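Local coordinates for protein DNA alpha-glucosyltransferase (Enterobacteria phage T4, PDB 1Y8Z) that is a DNA alpha-glucosyltransferase of the GT-B clan of glycosyltransferases and here holds uridine-5'-diphosphate, at residues Phe8-Leu13 with Ser84-Ser89; Ser108-Val113 with Ala136-Ser141. All blocks are in the same frame, centred on the assembly; numbering follows the deposited sequence.

Contact 1: residues Phe8-Leu13 with Ser84-Ser89; sequences FMARGL and SVPATS. With NCO (cobalt hexammine(III)), chain G.
Arg11 lies along the backbone of Val85 to Ala87, and Ser84 OG reaches the backbone N of Arg11. The arginine chain runs out extended, with CG opposite the backbone N (chi1 -176°). This brings the guanidinium level with Val85 and Ala87. Its NH1 bonds to Val85 O at 3.1 Å, with the oxygen at the edge of the guanidinium and close to its plane. The methyl of Ala87 sits over one face, offset toward the rim, with CB 3.5 Å from NH2. Bond and methyl together limit how the flat group can turn. NH2 is also bonded to Arg125 O, so two carbonyls hold this end.

Ser84 OG stands between its own backbone N and carbonyl carbon (chi1 67°). From there it accepts from Arg11 N at 3.2 Å and packs 3.4 Å from Met9 CB. A water accepts from Ser84 OG and donates to Gly12 O, so it bridges the two segments. A second water joins Arg11 O to Ala87 N. Ala10 N bonds to Ser84 O at 3.0 Å, with the donor well above the carbonyl plane. Ala10 CB faces the other segment and meets Pro86 CD at 3.9 Å, while Tyr98 of helix 92-103 packs on both residues. Farther on, Thr88 O takes two ammine groups of cobalt hexammine(III).

The chemistry is mainly that of backbone polar groups. Carbonyls, amides, one hydroxyl and two waters join the ends of two neighbouring parallel strands and the loops that follow. The arginine's charge is probably eased by two carbonyl oxygens, Val85 O here and Arg125 O outside the contact.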
loop_
_atom_site.group_PDB
_atom_site.type_symbol
_atom_site.label_atom_id
_atom_site.label_comp_id
_atom_site.label_asym_id
_atom_site.label_seq_id
_atom_site.Cartn_x
_atom_site.Cartn_y
_atom_site.Cartn_z
ATOM N N PHE C 8 -17.289 -2.850 -19.030
ATOM C CA PHE C 8 -17.288 -3.019 -17.578
ATOM C C PHE C 8 -16.198 -3.930 -16.998
ATOM O O PHE C 8 -16.145 -5.128 -17.299
ATOM C CB PHE C 8 -18.680 -3.556 -17.200
ATOM C CG PHE C 8 -18.974 -3.602 -15.719
ATOM C CD1 PHE C 8 -19.983 -4.438 -15.243
ATOM C CD2 PHE C 8 -18.301 -2.787 -14.813
ATOM C CE1 PHE C 8 -20.323 -4.459 -13.888
ATOM C CE2 PHE C 8 -18.635 -2.804 -13.455
ATOM C CZ PHE C 8 -19.649 -3.643 -12.998
ATOM N N MET C 9 -15.326 -3.357 -16.174
ATOM C CA MET C 9 -14.286 -4.142 -15.510
ATOM C C MET C 9 -14.739 -4.277 -14.063
ATOM O O MET C 9 -14.449 -3.416 -13.229
ATOM C CB MET C 9 -12.925 -3.447 -15.588
ATOM C CG MET C 9 -12.268 -3.532 -16.972
ATOM S SD MET C 9 -10.629 -2.750 -17.049
ATOM C CE MET C 9 -11.128 -1.059 -17.459
ATOM N N ALA C 10 -15.481 -5.349 -13.791
ATOM C CA ALA C 10 -16.034 -5.620 -12.468
ATOM C C ALA C 10 -15.004 -6.056 -11.433
ATOM O O ALA C 10 -15.312 -6.162 -10.247
ATOM C CB ALA C 10 -17.141 -6.660 -12.579
ATOM N N ARG C 11 -13.779 -6.310 -11.874
ATOM C CA ARG C 11 -12.730 -6.708 -10.949
ATOM C C ARG C 11 -12.063 -5.457 -10.421
ATOM O O ARG C 11 -11.480 -5.453 -9.338
ATOM C CB ARG C 11 -11.680 -7.552 -11.658
ATOM C CG ARG C 11 -10.609 -8.084 -10.728
ATOM C CD ARG C 11 -9.601 -8.900 -11.501
ATOM N NE ARG C 11 -8.907 -9.845 -10.640
ATOM C CZ ARG C 11 -9.487 -10.892 -10.063
ATOM N NH1 ARG C 11 -10.785 -11.131 -10.251
ATOM N NH2 ARG C 11 -8.766 -11.712 -9.309
ATOM N N GLY C 12 -12.160 -4.397 -11.213
ATOM C CA GLY C 12 -11.543 -3.132 -10.875
ATOM C C GLY C 12 -10.633 -2.767 -12.037
ATOM O O GLY C 12 -10.532 -3.520 -13.008
ATOM N N LEU C 13 -9.980 -1.617 -11.954
ATOM C CA LEU C 13 -9.077 -1.198 -13.018
ATOM C C LEU C 13 -7.685 -1.602 -12.558
ATOM O O LEU C 13 -7.008 -0.861 -11.838
ATOM C CB LEU C 13 -9.167 0.310 -13.222
ATOM C CG LEU C 13 -8.573 0.766 -14.551
ATOM C CD1 LEU C 13 -9.457 1.839 -15.142
ATOM C CD2 LEU C 13 -7.130 1.230 -14.348
ATOM N N SER C 84 -13.901 -8.340 -16.942
ATOM C CA SER C 84 -13.388 -8.896 -15.693
ATOM C C SER C 84 -14.493 -8.951 -14.641
ATOM O O SER C 84 -15.468 -8.196 -14.709
ATOM C CB SER C 84 -12.197 -8.085 -15.164
ATOM O OG SER C 84 -12.568 -6.770 -14.757
ATOM N N VAL C 85 -14.337 -9.853 -13.675
ATOM C CA VAL C 85 -15.326 -10.023 -12.618
ATOM C C VAL C 85 -14.652 -9.868 -11.254
ATOM O O VAL C 85 -13.428 -9.907 -11.158
ATOM C CB VAL C 85 -16.039 -11.401 -12.758
ATOM C CG1 VAL C 85 -16.604 -11.539 -14.183
ATOM C CG2 VAL C 85 -15.080 -12.538 -12.450
ATOM N N PRO C 86 -15.442 -9.671 -10.182
ATOM C CA PRO C 86 -14.902 -9.493 -8.828
ATOM C C PRO C 86 -13.907 -10.560 -8.373
ATOM O O PRO C 86 -14.081 -11.747 -8.654
ATOM C CB PRO C 86 -16.159 -9.478 -7.952
ATOM C CG PRO C 86 -17.227 -8.989 -8.872
ATOM C CD PRO C 86 -16.915 -9.736 -10.144
ATOM N N ALA C 87 -12.873 -10.117 -7.659
ATOM C CA ALA C 87 -11.846 -11.006 -7.130
ATOM C C ALA C 87 -12.399 -11.728 -5.902
ATOM O O ALA C 87 -13.356 -11.264 -5.275
ATOM C CB ALA C 87 -10.603 -10.204 -6.753
ATOM N N THR C 88 -11.794 -12.862 -5.558
ATOM C CA THR C 88 -12.250 -13.646 -4.414
ATOM C C THR C 88 -11.988 -12.966 -3.076
ATOM O O THR C 88 -12.398 -13.473 -2.029
ATOM C CB THR C 88 -11.586 -15.042 -4.392
ATOM O OG1 THR C 88 -10.164 -14.897 -4.486
ATOM C CG2 THR C 88 -12.082 -15.890 -5.549
ATOM N N SER C 89 -11.323 -11.814 -3.112
ATOM C CA SER C 89 -10.998 -11.083 -1.892
ATOM C C SER C 89 -12.012 -10.018 -1.484
ATOM O O SER C 89 -11.930 -9.479 -0.382
ATOM C CB SER C 89 -9.624 -10.425 -2.028
ATOM O OG SER C 89 -9.615 -9.479 -3.083
HETATM CO CO NCO G . -14.967 -13.960 0.971
HETATM N N1 NCO G . -16.084 -12.371 1.491
HETATM N N2 NCO G . -15.459 -13.676 -0.958
HETATM N N3 NCO G . -13.370 -12.761 0.743
HETATM N N4 NCO G . -13.850 -15.549 0.452
HETATM N N5 NCO G . -14.476 -14.243 2.901
HETATM N N6 NCO G . -16.565 -15.158 1.201
HETATM O O HOH W 1 -12.413 -7.277 -7.364
HETATM O O HOH W 2 -10.089 -5.627 -14.552
#

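Contact 2: residues Ser108-Val113 with Ala136-Ser141. With NCO (cobalt hexammine(III)), chain F.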
loop_
_atom_site.group_PDB
_atom_site.type_symbol
_atom_site.label_atom_id
_atom_site.label_comp_id
_atom_site.label_asym_id
_atom_site.label_seq_id
_atom_site.Cartn_x
_atom_site.Cartn_y
_atom_site.Cartn_z
ATOM N N SER C 108 -32.820 -7.603 -23.117
ATOM C CA SER C 108 -32.515 -7.197 -24.485
ATOM C C SER C 108 -31.076 -6.726 -24.697
ATOM O O SER C 108 -30.589 -6.690 -25.825
ATOM C CB SER C 108 -33.485 -6.100 -24.929
ATOM O OG SER C 108 -33.516 -5.029 -24.000
ATOM N N ILE C 109 -30.399 -6.349 -23.621
ATOM C CA ILE C 109 -29.015 -5.904 -23.735
ATOM C C ILE C 109 -28.156 -7.098 -24.116
ATOM O O ILE C 109 -28.278 -8.173 -23.523
ATOM C CB ILE C 109 -28.509 -5.294 -22.402
ATOM C CG1 ILE C 109 -29.139 -3.910 -22.209
ATOM C CG2 ILE C 109 -26.974 -5.221 -22.390
ATOM C CD1 ILE C 109 -28.818 -3.245 -20.898
ATOM N N ARG C 110 -27.309 -6.916 -25.126
ATOM C CA ARG C 110 -26.426 -7.986 -25.569
ATOM C C ARG C 110 -25.198 -7.977 -24.675
ATOM O O ARG C 110 -24.409 -7.030 -24.695
ATOM C CB ARG C 110 -26.020 -7.781 -27.031
ATOM C CG ARG C 110 -25.128 -8.893 -27.578
ATOM C CD ARG C 110 -25.257 -9.010 -29.087
ATOM N NE ARG C 110 -26.641 -9.264 -29.477
ATOM C CZ ARG C 110 -27.063 -9.371 -30.734
ATOM N NH1 ARG C 110 -26.204 -9.249 -31.741
ATOM N NH2 ARG C 110 -28.348 -9.593 -30.987
ATOM N N VAL C 111 -25.047 -9.028 -23.879
ATOM C CA VAL C 111 -23.918 -9.120 -22.957
ATOM C C VAL C 111 -22.792 -9.939 -23.567
ATOM O O VAL C 111 -22.973 -11.108 -23.947
ATOM C CB VAL C 111 -24.361 -9.734 -21.612
ATOM C CG1 VAL C 111 -23.172 -9.848 -20.662
ATOM C CG2 VAL C 111 -25.455 -8.860 -20.980
ATOM N N VAL C 112 -21.629 -9.304 -23.667
ATOM C CA VAL C 112 -20.443 -9.918 -24.241
ATOM C C VAL C 112 -19.386 -10.110 -23.166
ATOM O O VAL C 112 -18.972 -9.153 -22.511
ATOM C CB VAL C 112 -19.847 -9.032 -25.359
ATOM C CG1 VAL C 112 -18.655 -9.727 -26.003
ATOM C CG2 VAL C 112 -20.925 -8.720 -26.397
ATOM N N VAL C 113 -18.952 -11.351 -22.988
ATOM C CA VAL C 113 -17.943 -11.656 -21.986
ATOM C C VAL C 113 -16.622 -12.065 -22.626
ATOM O O VAL C 113 -16.576 -12.985 -23.450
ATOM C CB VAL C 113 -18.407 -12.802 -21.049
ATOM C CG1 VAL C 113 -17.303 -13.150 -20.046
ATOM C CG2 VAL C 113 -19.667 -12.397 -20.327
ATOM N N ALA C 136 -24.126 -14.222 -20.431
ATOM C CA ALA C 136 -23.484 -13.824 -21.674
ATOM C C ALA C 136 -24.225 -14.287 -22.919
ATOM O O ALA C 136 -24.739 -15.408 -22.983
ATOM C CB ALA C 136 -22.053 -14.333 -21.712
ATOM N N ASP C 137 -24.289 -13.405 -23.909
ATOM C CA ASP C 137 -24.921 -13.737 -25.169
ATOM C C ASP C 137 -23.799 -14.088 -26.133
ATOM O O ASP C 137 -24.010 -14.788 -27.121
ATOM C CB ASP C 137 -25.737 -12.554 -25.687
ATOM C CG ASP C 137 -26.922 -12.241 -24.796
ATOM O OD1 ASP C 137 -27.011 -11.104 -24.278
ATOM O OD2 ASP C 137 -27.764 -13.146 -24.602
ATOM N N VAL C 138 -22.598 -13.603 -25.821
ATOM C CA VAL C 138 -21.415 -13.852 -26.632
ATOM C C VAL C 138 -20.209 -14.017 -25.705
ATOM O O VAL C 138 -20.008 -13.216 -24.789
ATOM C CB VAL C 138 -21.145 -12.680 -27.604
ATOM C CG1 VAL C 138 -19.963 -13.012 -28.501
ATOM C CG2 VAL C 138 -22.392 -12.389 -28.437
ATOM N N ILE C 139 -19.406 -15.048 -25.947
ATOM C CA ILE C 139 -18.239 -15.316 -25.109
ATOM C C ILE C 139 -16.961 -15.474 -25.916
ATOM O O ILE C 139 -16.940 -16.185 -26.919
ATOM C CB ILE C 139 -18.446 -16.608 -24.294
ATOM C CG1 ILE C 139 -19.711 -16.486 -23.448
ATOM C CG2 ILE C 139 -17.233 -16.885 -23.428
ATOM C CD1 ILE C 139 -20.197 -17.809 -22.893
ATOM N N PHE C 140 -15.901 -14.799 -25.479
ATOM C CA PHE C 140 -14.598 -14.879 -26.134
ATOM C C PHE C 140 -13.553 -15.392 -25.140
ATOM O O PHE C 140 -13.649 -15.121 -23.936
ATOM C CB PHE C 140 -14.117 -13.498 -26.614
ATOM C CG PHE C 140 -14.914 -12.915 -27.748
ATOM C CD1 PHE C 140 -15.949 -12.020 -27.499
ATOM C CD2 PHE C 140 -14.583 -13.214 -29.072
ATOM C CE1 PHE C 140 -16.645 -11.417 -28.544
ATOM C CE2 PHE C 140 -15.273 -12.616 -30.142
ATOM C CZ PHE C 140 -16.308 -11.711 -29.874
ATOM N N SER C 141 -12.565 -16.133 -25.642
ATOM C CA SER C 141 -11.468 -16.624 -24.802
ATOM C C SER C 141 -10.218 -16.594 -25.682
ATOM O O SER C 141 -10.330 -16.476 -26.895
ATOM C CB SER C 141 -11.743 -18.046 -24.299
ATOM O OG SER C 141 -11.464 -19.005 -25.303
HETATM CO CO NCO F . -28.742 -17.082 -22.727
HETATM N N1 NCO F . -27.786 -15.473 -21.983
HETATM N N2 NCO F . -28.644 -16.287 -24.571
HETATM N N3 NCO F . -26.978 -18.000 -23.025
HETATM N N4 NCO F . -29.698 -18.691 -23.470
HETATM N N5 NCO F . -28.847 -17.876 -20.880
HETATM N N6 NCO F . -30.505 -16.161 -22.432
#
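Two neighbouring parallel strands, 110-114 and 138-141, meet here in the N-terminal sheet of a GT-B fold. The axes of segments 110-113 and 138-141 approach to 4.7 Å, with their directions 13° apart. Val113 N bonds to Val138 O at 2.8 Å, and Phe140 N bonds to Val113 O at the same length. Both bonds are nearly straight.

Val111 O accepts from both Asp137 N and Val138 N, in its carbonyl plane. Asp137 answers with its side chain. With CG anti to its carbonyl carbon (chi1 -66°), the carboxylate turns to Val111, and OD1 takes Val111 N at 2.9 Å through the anti lone pair. OD1 also forms a salt bridge with Arg135. The other oxygen, OD2, accepts from cobalt hexammine(III), as does Ala136 O.

Val112 and Val138 lie side by side on one face of the sheet. Val112 CG1 touches the edge of the Phe140 ring, 3.7 Å from CE1, and helix 389-400 packs on Val112 and Phe140. On the other face Val113 CG2 presses tightly on Ala136 CB, at 3.4 Å.

Helix 129-135 lies between the two strands in sequence and packs on the Val113 face, as in the beta-alpha-beta crossover of a Rossmann-like domain.

Overall arrangement
Both contacts belong to the same seven-stranded parallel sheet. Strand 79-84 stands between strands 4-9 and 110-114, so contact 1 and contact 2 are separated by one strand pairing. Their centres are 17 Å apart and their nearest atoms about 6 Å apart, without touching. Contact 1 lies where the strands end and their following loops begin; contact 2 joins the strands themselves and the turn leading into one. Contact 1 is closer to the bound nucleic acid, about 5 Å at the nearest atom against about 14 Å. The Met9 side chain is about 10 Å from uridine-5'-diphosphate. A separate cobalt hexammine(III) is bound beside each, through Thr88 and through Ala136 and Asp137.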